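Long-range contacts in endo-1,4-beta-xylanase 1 (Hypocrea jecorina, PDB 1XYN), which hydrolyses internal beta-1,4-xylosidic linkages in xylan, a plant cell wall hemicellulose, releasing xylooligosaccharides and xylose: residues 31-36 / 164-169; 48-53 / 130-135; 54-59 / 81-86. One frame throughout, in Å; residues are numbered along the deposited sequence.

Interaction 1 (31-36 / 164-169)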
ATOM      1  N   GLN A  31       9.247   6.940   8.981  1.00 13.05           N
ATOM      2  CA  GLN A  31       9.668   5.889   8.058  1.00 14.55           C
ATOM      3  C   GLN A  31       8.473   5.535   7.190  1.00 11.11           C
ATOM      4  O   GLN A  31       8.618   4.918   6.137  1.00 15.82           O
ATOM      5  CB  GLN A  31      10.104   4.629   8.820  1.00 14.43           C
ATOM      6  CG  GLN A  31      11.478   4.700   9.461  1.00 17.72           C
ATOM      7  CD  GLN A  31      12.603   4.638   8.444  1.00 24.20           C
ATOM      8  OE1 GLN A  31      13.282   5.635   8.188  1.00 19.80           O
ATOM      9  NE2 GLN A  31      12.809   3.459   7.858  1.00 20.93           N
ATOM     10  N   ASP A  32       7.292   5.943   7.646  1.00 11.81           N
ATOM     11  CA  ASP A  32       6.046   5.642   6.956  1.00 16.70           C
ATOM     12  C   ASP A  32       5.468   6.762   6.096  1.00 18.12           C
ATOM     13  O   ASP A  32       5.527   7.941   6.453  1.00 12.21           O
ATOM     14  CB  ASP A  32       4.992   5.166   7.957  1.00 20.60           C
ATOM     15  CG  ASP A  32       5.467   4.007   8.801  1.00 20.61           C
ATOM     16  OD1 ASP A  32       5.975   3.013   8.247  1.00 26.10           O
ATOM     17  OD2 ASP A  32       5.323   4.086  10.032  1.00 27.92           O
ATOM     18  N   ASP A  33       4.842   6.345   4.996  1.00 17.56           N
ATOM     19  CA  ASP A  33       4.231   7.237   4.024  1.00 19.26           C
ATOM     20  C   ASP A  33       3.047   8.003   4.593  1.00 20.96           C
ATOM     21  O   ASP A  33       2.263   7.474   5.384  1.00 26.81           O
ATOM     22  CB  ASP A  33       3.779   6.426   2.795  1.00 25.61           C
ATOM     23  CG  ASP A  33       3.208   7.301   1.676  1.00 29.00           C
ATOM     24  OD1 ASP A  33       3.763   8.392   1.424  1.00 26.57           O
ATOM     25  OD2 ASP A  33       2.210   6.890   1.040  1.00 29.61           O
ATOM     26  N   PHE A  34       2.922   9.247   4.152  1.00 20.35           N
ATOM     27  CA  PHE A  34       1.844  10.128   4.557  1.00 13.91           C
ATOM     28  C   PHE A  34       1.600  11.103   3.405  1.00 17.31           C
ATOM     29  O   PHE A  34       2.530  11.457   2.667  1.00 15.00           O
ATOM     30  CB  PHE A  34       2.233  10.902   5.822  1.00 13.58           C
ATOM     31  CG  PHE A  34       3.385  11.849   5.629  1.00  8.16           C
ATOM     32  CD1 PHE A  34       4.693  11.407   5.737  1.00  5.22           C
ATOM     33  CD2 PHE A  34       3.159  13.186   5.322  1.00 10.21           C
ATOM     34  CE1 PHE A  34       5.767  12.284   5.540  1.00  7.38           C
ATOM     35  CE2 PHE A  34       4.226  14.069   5.122  1.00  9.63           C
ATOM     36  CZ  PHE A  34       5.531  13.612   5.232  1.00  7.62           C
ATOM     37  N   VAL A  35       0.345  11.488   3.220  1.00 16.26           N
ATOM     38  CA  VAL A  35      -0.026  12.436   2.179  1.00 13.32           C
ATOM     39  C   VAL A  35      -0.915  13.492   2.826  1.00 15.22           C
ATOM     40  O   VAL A  35      -2.054  13.200   3.192  1.00 16.66           O
ATOM     41  CB  VAL A  35      -0.840  11.760   1.043  1.00 16.29           C
ATOM     42  CG1 VAL A  35      -1.058  12.748  -0.105  1.00 11.33           C
ATOM     43  CG2 VAL A  35      -0.153  10.498   0.556  1.00 10.35           C
ATOM     44  N   VAL A  36      -0.393  14.707   2.999  1.00 11.30           N
ATOM     45  CA  VAL A  36      -1.181  15.783   3.598  1.00  9.06           C
ATOM     46  C   VAL A  36      -1.176  17.008   2.701  1.00 13.86           C
ATOM     47  O   VAL A  36      -0.204  17.271   1.995  1.00 16.66           O
ATOM     48  CB  VAL A  36      -0.629  16.230   4.968  1.00  9.23           C
ATOM     49  CG1 VAL A  36      -0.699  15.103   5.979  1.00  6.90           C
ATOM     50  CG2 VAL A  36       0.789  16.762   4.814  1.00  7.58           C
ATOM     51  N   GLU A 164       4.259  14.603   0.364  1.00 10.65           N
ATOM     52  CA  GLU A 164       4.259  13.177   0.675  1.00 11.62           C
ATOM     53  C   GLU A 164       5.683  12.754   0.967  1.00 13.26           C
ATOM     54  O   GLU A 164       6.622  13.251   0.350  1.00 12.01           O
ATOM     55  CB  GLU A 164       3.679  12.375  -0.498  1.00 12.98           C
ATOM     56  CG  GLU A 164       3.790  10.854  -0.357  1.00  4.97           C
ATOM     57  CD  GLU A 164       2.967  10.081  -1.394  1.00 14.76           C
ATOM     58  OE1 GLU A 164       2.446  10.708  -2.343  1.00 15.48           O
ATOM     59  OE2 GLU A 164       2.836   8.841  -1.256  1.00 17.20           O
ATOM     60  N   GLY A 165       5.852  11.867   1.944  1.00 15.40           N
ATOM     61  CA  GLY A 165       7.192  11.435   2.279  1.00 14.36           C
ATOM     62  C   GLY A 165       7.294  10.191   3.132  1.00 15.34           C
ATOM     63  O   GLY A 165       6.289   9.621   3.564  1.00 15.80           O
ATOM     64  N   TRP A 166       8.536   9.767   3.336  1.00 15.41           N
ATOM     65  CA  TRP A 166       8.870   8.596   4.132  1.00 12.73           C
ATOM     66  C   TRP A 166      10.385   8.464   4.191  1.00 15.39           C
ATOM     67  O   TRP A 166      11.104   9.098   3.412  1.00 11.49           O
ATOM     68  CB  TRP A 166       8.262   7.319   3.527  1.00 16.65           C
ATOM     69  CG  TRP A 166       8.780   6.936   2.155  1.00 20.35           C
ATOM     70  CD1 TRP A 166       9.892   6.177   1.875  1.00 19.49           C
ATOM     71  CD2 TRP A 166       8.156   7.205   0.889  1.00 19.76           C
ATOM     72  NE1 TRP A 166       9.981   5.949   0.523  1.00 17.15           N
ATOM     73  CE2 TRP A 166       8.935   6.567  -0.107  1.00 18.65           C
ATOM     74  CE3 TRP A 166       7.013   7.917   0.499  1.00 16.93           C
ATOM     75  CZ2 TRP A 166       8.606   6.620  -1.466  1.00 21.72           C
ATOM     76  CZ3 TRP A 166       6.686   7.972  -0.856  1.00 16.92           C
ATOM     77  CH2 TRP A 166       7.480   7.326  -1.820  1.00 23.25           C
ATOM     78  N   GLY A 167      10.858   7.673   5.152  1.00 17.86           N
ATOM     79  CA  GLY A 167      12.282   7.437   5.310  1.00 18.57           C
ATOM     80  C   GLY A 167      13.145   8.574   5.824  1.00 17.60           C
ATOM     81  O   GLY A 167      14.369   8.525   5.689  1.00 18.02           O
ATOM     82  N   GLY A 168      12.537   9.592   6.419  1.00 15.22           N
ATOM     83  CA  GLY A 168      13.334  10.691   6.933  1.00 12.87           C
ATOM     84  C   GLY A 168      12.549  11.844   7.523  1.00  7.64           C
ATOM     85  O   GLY A 168      11.392  11.693   7.915  1.00  2.00           O
ATOM     86  N   SER A 169      13.192  13.006   7.563  1.00  9.45           N
ATOM     87  CA  SER A 169      12.581  14.210   8.104  1.00  9.36           C
ATOM     88  C   SER A 169      12.587  15.382   7.115  1.00 11.87           C
ATOM     89  O   SER A 169      13.254  15.345   6.067  1.00 12.89           O
ATOM     90  CB  SER A 169      13.289  14.619   9.396  1.00  4.84           C
ATOM     91  OG  SER A 169      14.662  14.905   9.173  1.00 11.32           O
TER
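D33 and E164 bring two carboxylates together at the active-site end of a strand pair in this family 11 glycoside hydrolase: D33 OD1 lies 2.9 Å from E164 OE2, the planes 23° apart. E164 is the predicted proton donor, and its OE1 is hydrogen-bonded to the hydroxyl of Y77, a probable substrate-binding residue. D33 CG is anti to the backbone N (chi1 -176°); its OD1 also lies 3.4 Å from W166 CE3, the carboxylate nearly perpendicular to the indole. V35 sets a methyl against the carboxylate of E164, CG2 3.7 Å from E164 CD, on the same side of the sheet. F34 projects from the other side, with the backbone N of G165 over one ring face, towards the rim; a side chain at G165 would be tight against F34 CE1. Backbone pairing is slack: F34 N to G165 O and G165 N to F34 O are both weak bonds of 3.4 Å. A straight CA-H...O contact from D33 CA to G165 O, 3.2 Å, supplements them. Strand 34-40 runs antiparallel to strand 155-166, between it and strand 5-10, while G167 and G168 form a G1 bulge opposite T30 and lead into strand 168-177 of the second sheet.

Interaction 2 (48-53 / 130-135)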
ATOM      1  N   ILE A  48      -3.698  26.143 -10.524  1.00 21.50           N
ATOM      2  CA  ILE A  48      -3.422  26.124  -9.098  1.00 14.92           C
ATOM      3  C   ILE A  48      -2.123  26.817  -8.684  1.00 15.46           C
ATOM      4  O   ILE A  48      -1.045  26.505  -9.191  1.00 14.38           O
ATOM      5  CB  ILE A  48      -3.419  24.680  -8.573  1.00 11.36           C
ATOM      6  CG1 ILE A  48      -4.768  24.020  -8.850  1.00 12.74           C
ATOM      7  CG2 ILE A  48      -3.129  24.661  -7.083  1.00 10.44           C
ATOM      8  CD1 ILE A  48      -4.804  22.545  -8.465  1.00 17.38           C
ATOM      9  N   ASN A  49      -2.248  27.747  -7.741  1.00 19.59           N
ATOM     10  CA  ASN A  49      -1.119  28.503  -7.209  1.00 17.59           C
ATOM     11  C   ASN A  49      -0.645  27.882  -5.902  1.00 17.10           C
ATOM     12  O   ASN A  49      -1.459  27.475  -5.065  1.00 12.25           O
ATOM     13  CB  ASN A  49      -1.532  29.949  -6.938  1.00 22.85           C
ATOM     14  CG  ASN A  49      -2.195  30.601  -8.136  1.00 29.89           C
ATOM     15  OD1 ASN A  49      -1.542  31.302  -8.913  1.00 35.54           O
ATOM     16  ND2 ASN A  49      -3.503  30.381  -8.289  1.00 31.38           N
ATOM     17  N   PHE A  50       0.673  27.791  -5.746  1.00 16.08           N
ATOM     18  CA  PHE A  50       1.290  27.239  -4.542  1.00 12.50           C
ATOM     19  C   PHE A  50       2.549  28.055  -4.267  1.00 16.61           C
ATOM     20  O   PHE A  50       3.084  28.707  -5.159  1.00 18.60           O
ATOM     21  CB  PHE A  50       1.639  25.755  -4.731  1.00 11.83           C
ATOM     22  CG  PHE A  50       2.727  25.505  -5.748  1.00 14.57           C
ATOM     23  CD1 PHE A  50       2.447  25.542  -7.116  1.00 14.68           C
ATOM     24  CD2 PHE A  50       4.035  25.255  -5.335  1.00 16.31           C
ATOM     25  CE1 PHE A  50       3.452  25.341  -8.055  1.00 13.02           C
ATOM     26  CE2 PHE A  50       5.051  25.052  -6.265  1.00 16.53           C
ATOM     27  CZ  PHE A  50       4.757  25.096  -7.630  1.00 16.12           C
ATOM     28  N   GLY A  51       3.012  28.050  -3.028  1.00 16.30           N
ATOM     29  CA  GLY A  51       4.201  28.811  -2.708  1.00 14.97           C
ATOM     30  C   GLY A  51       4.605  28.617  -1.267  1.00 19.37           C
ATOM     31  O   GLY A  51       3.781  28.286  -0.422  1.00 26.26           O
ATOM     32  N   GLY A  52       5.878  28.807  -0.981  1.00 15.61           N
ATOM     33  CA  GLY A  52       6.332  28.636   0.379  1.00 15.35           C
ATOM     34  C   GLY A  52       7.642  27.898   0.415  1.00 14.75           C
ATOM     35  O   GLY A  52       8.484  28.064  -0.466  1.00 22.80           O
ATOM     36  N   SER A  53       7.819  27.080   1.440  1.00 13.47           N
ATOM     37  CA  SER A  53       9.044  26.327   1.578  1.00 14.38           C
ATOM     38  C   SER A  53       8.742  24.837   1.553  1.00 13.42           C
ATOM     39  O   SER A  53       7.596  24.420   1.706  1.00  9.71           O
ATOM     40  CB  SER A  53       9.775  26.725   2.867  1.00 17.13           C
ATOM     41  OG  SER A  53       9.131  26.220   4.025  1.00 16.59           O
ATOM     42  N   SER A 130      12.657  20.867 -13.729  1.00 16.44           N
ATOM     43  CA  SER A 130      13.324  21.928 -12.974  1.00 20.48           C
ATOM     44  C   SER A 130      12.487  22.190 -11.722  1.00 23.49           C
ATOM     45  O   SER A 130      11.601  23.048 -11.734  1.00 28.03           O
ATOM     46  CB  SER A 130      13.440  23.200 -13.811  1.00 21.47           C
ATOM     47  OG  SER A 130      14.225  22.970 -14.964  1.00 32.83           O
ATOM     48  N   PRO A 131      12.776  21.466 -10.616  1.00 21.15           N
ATOM     49  CA  PRO A 131      12.070  21.578  -9.337  1.00 16.24           C
ATOM     50  C   PRO A 131      11.950  22.996  -8.791  1.00 17.69           C
ATOM     51  O   PRO A 131      12.895  23.791  -8.881  1.00 17.39           O
ATOM     52  CB  PRO A 131      12.916  20.708  -8.404  1.00 15.72           C
ATOM     53  CG  PRO A 131      13.518  19.706  -9.315  1.00 18.81           C
ATOM     54  CD  PRO A 131      13.931  20.563 -10.478  1.00 22.04           C
ATOM     55  N   ARG A 132      10.777  23.291  -8.231  1.00 16.39           N
ATOM     56  CA  ARG A 132      10.479  24.590  -7.630  1.00 15.70           C
ATOM     57  C   ARG A 132       9.544  24.394  -6.440  1.00 13.50           C
ATOM     58  O   ARG A 132       8.937  23.334  -6.275  1.00 12.89           O
ATOM     59  CB  ARG A 132       9.843  25.565  -8.646  1.00 11.70           C
ATOM     60  CG  ARG A 132       8.563  25.052  -9.290  1.00  8.24           C
ATOM     61  CD  ARG A 132       7.880  26.080 -10.201  1.00  8.81           C
ATOM     62  NE  ARG A 132       6.637  25.516 -10.724  1.00 10.03           N
ATOM     63  CZ  ARG A 132       5.775  26.141 -11.521  1.00  6.74           C
ATOM     64  NH1 ARG A 132       5.994  27.387 -11.909  1.00  4.60           N
ATOM     65  NH2 ARG A 132       4.697  25.501 -11.951  1.00  2.00           N
ATOM     66  N   THR A 133       9.454  25.423  -5.605  1.00 14.07           N
ATOM     67  CA  THR A 133       8.605  25.398  -4.428  1.00 16.76           C
ATOM     68  C   THR A 133       7.573  26.526  -4.459  1.00 17.78           C
ATOM     69  O   THR A 133       6.812  26.700  -3.508  1.00 15.24           O
ATOM     70  CB  THR A 133       9.445  25.523  -3.142  1.00 20.17           C
ATOM     71  OG1 THR A 133      10.371  26.612  -3.275  1.00 19.45           O
ATOM     72  CG2 THR A 133      10.207  24.239  -2.881  1.00 17.88           C
ATOM     73  N   SER A 134       7.534  27.264  -5.569  1.00 21.23           N
ATOM     74  CA  SER A 134       6.607  28.392  -5.747  1.00 22.35           C
ATOM     75  C   SER A 134       6.188  28.483  -7.213  1.00 21.30           C
ATOM     76  O   SER A 134       7.036  28.390  -8.104  1.00 23.79           O
ATOM     77  CB  SER A 134       7.301  29.710  -5.371  1.00 18.13           C
ATOM     78  OG  SER A 134       8.008  29.609  -4.145  1.00 23.08           O
ATOM     79  N   GLY A 135       4.897  28.668  -7.471  1.00 13.94           N
ATOM     80  CA  GLY A 135       4.452  28.790  -8.848  1.00 13.31           C
ATOM     81  C   GLY A 135       2.983  28.540  -9.113  1.00 13.05           C
ATOM     82  O   GLY A 135       2.161  28.517  -8.196  1.00 14.80           O
TER
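F50 lays its ring over the backbone of G135 where strand 48-56 pairs with strand 135-137, an outer strand of one sheet of the family 11 beta-jelly roll. F50 CG sits between the backbone N and the carbonyl carbon (chi1 67°), and the ring beyond it lies over the peptide between S134 and G135. G135 N stands 3.5 Å above the plane, over the centre of the ring, and F50 CE1 comes within 3.4 Å of G135 C. Farther round, F50 CE2 is 3.4 Å from S134 N.

R132 meets the same ring from another direction. Its chain, extended from CG to NE, crosses the phenyl at about a right angle, and the guanidinium plane is 77° from that of the ring. The rim of the phenyl meets the arginine: R132 NE lies at the ring edge, 3.6 Å from F50 CZ, while F50 CE1 lies over a face of the guanidinium. The charge is met by a salt bridge from NE to E80, and NH2 bonds to the carbonyl of T136. An alanine in place of F50 would probably open a gap over the G135 peptide and take from R132 the ring edge it packs against.

G135 has no side chain to intrude here: a CB would be tight against F50 CZ and would clash with R132 NH1. T133 adds its backbone to the ring, C 3.4 Å from F50 CE2, and its CB lies 3.8 Å from G52 O. The backbones close the pair with two nearly straight hydrogen bonds, F50 N to G135 O at 3.0 Å and G135 N to F50 O at 2.9 Å.

Interaction 3 (54-59 / 81-86). With CA (calcium ion), chain B.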
ATOM      1  N   PHE A  54       9.783  24.045   1.329  1.00 14.73           N
ATOM      2  CA  PHE A  54       9.669  22.598   1.273  1.00 13.65           C
ATOM      3  C   PHE A  54      11.085  22.066   1.375  1.00 18.40           C
ATOM      4  O   PHE A  54      11.849  22.097   0.404  1.00 18.28           O
ATOM      5  CB  PHE A  54       9.018  22.170  -0.041  1.00 13.51           C
ATOM      6  CG  PHE A  54       8.936  20.683  -0.223  1.00 15.04           C
ATOM      7  CD1 PHE A  54       8.042  19.928   0.516  1.00 14.51           C
ATOM      8  CD2 PHE A  54       9.752  20.040  -1.148  1.00 16.03           C
ATOM      9  CE1 PHE A  54       7.962  18.552   0.336  1.00 16.89           C
ATOM     10  CE2 PHE A  54       9.677  18.673  -1.336  1.00 15.07           C
ATOM     11  CZ  PHE A  54       8.778  17.926  -0.591  1.00 16.73           C
ATOM     12  N   SER A  55      11.452  21.650   2.582  1.00 21.00           N
ATOM     13  CA  SER A  55      12.782  21.128   2.856  1.00 22.00           C
ATOM     14  C   SER A  55      12.724  19.640   3.193  1.00 22.76           C
ATOM     15  O   SER A  55      11.843  19.193   3.926  1.00 19.71           O
ATOM     16  CB  SER A  55      13.407  21.910   4.009  1.00 23.72           C
ATOM     17  OG  SER A  55      14.735  21.491   4.250  1.00 30.46           O
ATOM     18  N   VAL A  56      13.642  18.869   2.615  1.00 21.00           N
ATOM     19  CA  VAL A  56      13.712  17.429   2.851  1.00 19.71           C
ATOM     20  C   VAL A  56      15.118  17.127   3.378  1.00 21.09           C
ATOM     21  O   VAL A  56      16.085  17.076   2.614  1.00 21.83           O
ATOM     22  CB  VAL A  56      13.410  16.631   1.544  1.00 13.92           C
ATOM     23  CG1 VAL A  56      13.514  15.134   1.779  1.00  6.11           C
ATOM     24  CG2 VAL A  56      12.020  16.970   1.041  1.00 17.15           C
ATOM     25  N   ASN A  57      15.230  16.980   4.697  1.00 19.36           N
ATOM     26  CA  ASN A  57      16.516  16.715   5.331  1.00 17.81           C
ATOM     27  C   ASN A  57      17.087  15.360   4.925  1.00 16.65           C
ATOM     28  O   ASN A  57      18.296  15.228   4.725  1.00 15.63           O
ATOM     29  CB  ASN A  57      16.388  16.796   6.859  1.00 26.42           C
ATOM     30  CG  ASN A  57      15.911  18.161   7.341  1.00 30.34           C
ATOM     31  OD1 ASN A  57      14.807  18.298   7.872  1.00 32.86           O
ATOM     32  ND2 ASN A  57      16.747  19.175   7.166  1.00 30.51           N
ATOM     33  N   SER A  58      16.209  14.371   4.778  1.00 10.52           N
ATOM     34  CA  SER A  58      16.608  13.019   4.405  1.00 11.92           C
ATOM     35  C   SER A  58      15.383  12.262   3.922  1.00 11.84           C
ATOM     36  O   SER A  58      14.259  12.712   4.137  1.00 15.66           O
ATOM     37  CB  SER A  58      17.181  12.293   5.627  1.00 18.60           C
ATOM     38  OG  SER A  58      16.175  12.060   6.607  1.00 17.96           O
ATOM     39  N   GLY A  59      15.595  11.107   3.294  1.00  7.32           N
ATOM     40  CA  GLY A  59      14.482  10.306   2.796  1.00  7.20           C
ATOM     41  C   GLY A  59      13.797  10.850   1.551  1.00  9.85           C
ATOM     42  O   GLY A  59      14.320  11.743   0.890  1.00 11.93           O
ATOM     43  N   ASP A  81       8.334  19.332  -7.322  1.00 13.77           N
ATOM     44  CA  ASP A  81       9.557  19.084  -6.601  1.00  9.95           C
ATOM     45  C   ASP A  81       9.544  17.674  -6.054  1.00  4.97           C
ATOM     46  O   ASP A  81       8.486  17.134  -5.737  1.00  3.32           O
ATOM     47  CB  ASP A  81       9.654  20.085  -5.465  1.00 19.99           C
ATOM     48  CG  ASP A  81      11.000  20.111  -4.823  1.00 23.09           C
ATOM     49  OD1 ASP A  81      11.993  19.629  -5.412  1.00 22.60           O
ATOM     50  OD2 ASP A  81      11.037  20.636  -3.703  1.00 31.30           O
ATOM     51  N   ASN A  82      10.726  17.076  -5.967  1.00  4.57           N
ATOM     52  CA  ASN A  82      10.878  15.717  -5.461  1.00 11.21           C
ATOM     53  C   ASN A  82      12.335  15.421  -5.120  1.00 14.09           C
ATOM     54  O   ASN A  82      13.259  15.952  -5.759  1.00 15.71           O
ATOM     55  CB  ASN A  82      10.343  14.674  -6.461  1.00 16.86           C
ATOM     56  CG  ASN A  82      11.221  14.522  -7.707  1.00 23.95           C
ATOM     57  OD1 ASN A  82      11.868  13.487  -7.895  1.00 28.36           O
ATOM     58  ND2 ASN A  82      11.221  15.538  -8.576  1.00 24.39           N
ATOM     59  N   HIS A  83      12.526  14.633  -4.062  1.00 13.02           N
ATOM     60  CA  HIS A  83      13.850  14.228  -3.590  1.00 14.52           C
ATOM     61  C   HIS A  83      13.816  12.767  -3.273  1.00 15.41           C
ATOM     62  O   HIS A  83      12.895  12.312  -2.595  1.00 15.46           O
ATOM     63  CB  HIS A  83      14.201  14.926  -2.301  1.00 15.33           C
ATOM     64  CG  HIS A  83      14.090  16.396  -2.388  1.00 15.02           C
ATOM     65  ND1 HIS A  83      15.193  17.216  -2.458  1.00 22.03           N
ATOM     66  CD2 HIS A  83      13.008  17.202  -2.446  1.00 21.02           C
ATOM     67  CE1 HIS A  83      14.793  18.469  -2.551  1.00 24.08           C
ATOM     68  NE2 HIS A  83      13.469  18.487  -2.544  1.00 27.00           N
ATOM     69  N   ASN A  84      14.844  12.052  -3.726  1.00 13.64           N
ATOM     70  CA  ASN A  84      14.996  10.622  -3.487  1.00 16.41           C
ATOM     71  C   ASN A  84      13.698   9.898  -3.797  1.00 19.63           C
ATOM     72  O   ASN A  84      13.222   9.091  -3.008  1.00 23.51           O
ATOM     73  CB  ASN A  84      15.410  10.374  -2.032  1.00 25.08           C
ATOM     74  CG  ASN A  84      16.641  11.179  -1.628  1.00 38.30           C
ATOM     75  OD1 ASN A  84      17.760  10.889  -2.062  1.00 45.11           O
ATOM     76  ND2 ASN A  84      16.437  12.206  -0.805  1.00 37.14           N
ATOM     77  N   TYR A  85      13.114  10.222  -4.945  1.00 26.21           N
ATOM     78  CA  TYR A  85      11.871   9.608  -5.375  1.00 28.39           C
ATOM     79  C   TYR A  85      12.135   8.474  -6.364  1.00 35.54           C
ATOM     80  O   TYR A  85      12.562   8.719  -7.491  1.00 31.77           O
ATOM     81  CB  TYR A  85      10.960  10.656  -6.010  1.00 26.16           C
ATOM     82  CG  TYR A  85       9.745  10.064  -6.668  1.00 27.08           C
ATOM     83  CD1 TYR A  85       8.881   9.235  -5.953  1.00 25.58           C
ATOM     84  CD2 TYR A  85       9.486  10.278  -8.027  1.00 27.84           C
ATOM     85  CE1 TYR A  85       7.794   8.627  -6.566  1.00 26.02           C
ATOM     86  CE2 TYR A  85       8.401   9.678  -8.651  1.00 26.14           C
ATOM     87  CZ  TYR A  85       7.559   8.850  -7.913  1.00 29.50           C
ATOM     88  OH  TYR A  85       6.481   8.245  -8.517  1.00 35.93           O
ATOM     89  N   PRO A  86      11.869   7.219  -5.952  1.00 41.94           N
ATOM     90  CA  PRO A  86      12.063   6.016  -6.774  1.00 45.12           C
ATOM     91  C   PRO A  86      11.147   6.041  -7.993  1.00 43.79           C
ATOM     92  O   PRO A  86      10.048   5.488  -7.956  1.00 44.10           O
ATOM     93  CB  PRO A  86      11.656   4.883  -5.827  1.00 46.42           C
ATOM     94  CG  PRO A  86      11.928   5.448  -4.467  1.00 50.55           C
ATOM     95  CD  PRO A  86      11.400   6.849  -4.605  1.00 47.53           C
TER
HETATM   96 CA    CA B 601      13.640  21.033  -3.456  1.00 15.51          CA
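F54 and V56 of strand 54-56 face D81 and H83 of strand 81-83 across two nearly parallel strands, 12° apart in direction. Their axes approach to 8.6 Å, and side chains rather than backbone bonds span the gap. The backbones come closer at the far end, where the CA atoms of G59 and N84 are 6.3 Å apart. This is packing between the two facing sheets of the family 11 jelly roll, with a calcium site at its edge.

The calcium ion is held on the 81-83 side by D81 OD2 at 2.6 Å and H83 NE2 at 2.7 Å. D81 CG is anti to the backbone N, and the OD2 that binds the calcium also lies at the edge of the phenyl, 2.9 Å from F54 CD2, with ring and carboxylate planes 73° apart. The F54 and H83 rings meet rim to rim, CE2 to CD2, their planes 46° apart. V56 covers one face of the imidazole: its CB makes a CH-pi contact 4.2 Å from the ring centroid, and CG2 approaches H83 CD2 to 3.6 Å. At the end of the contact, N84 ND2 gives a hydrogen bond of 2.8 Å to G59 O, reaching the carbonyl from above its plane.

Strand 60-70 lies beside strand 81-83, with backbone bonds between L63 and D81 and between G61 and H83. Strand 54-56 belongs to the other sheet, next to strand 168-177, whose A172 touches F54.

In the fold
Interaction 1 pairs strands of one sheet, interaction 2 strands of the other, and interaction 3 packs the two sheets together. Along the chain, interaction 3 nests inside the loop closed by interaction 2, and both inside that of interaction 1. Interactions 2 and 3 share strand 48-56, their centres about 14 Å apart; they touch where P131 and T133 pack on D81, so the 130-135 loop borders the calcium site. Interactions 1 and 3, about 10 Å between centres, share a probable hydrogen bond between S169 N and S58 OG. Interactions 1 and 2, centres about 19 Å apart, do not touch. Interaction 3 thus lies between the pair holding the predicted proton donor and the 130-135 loop.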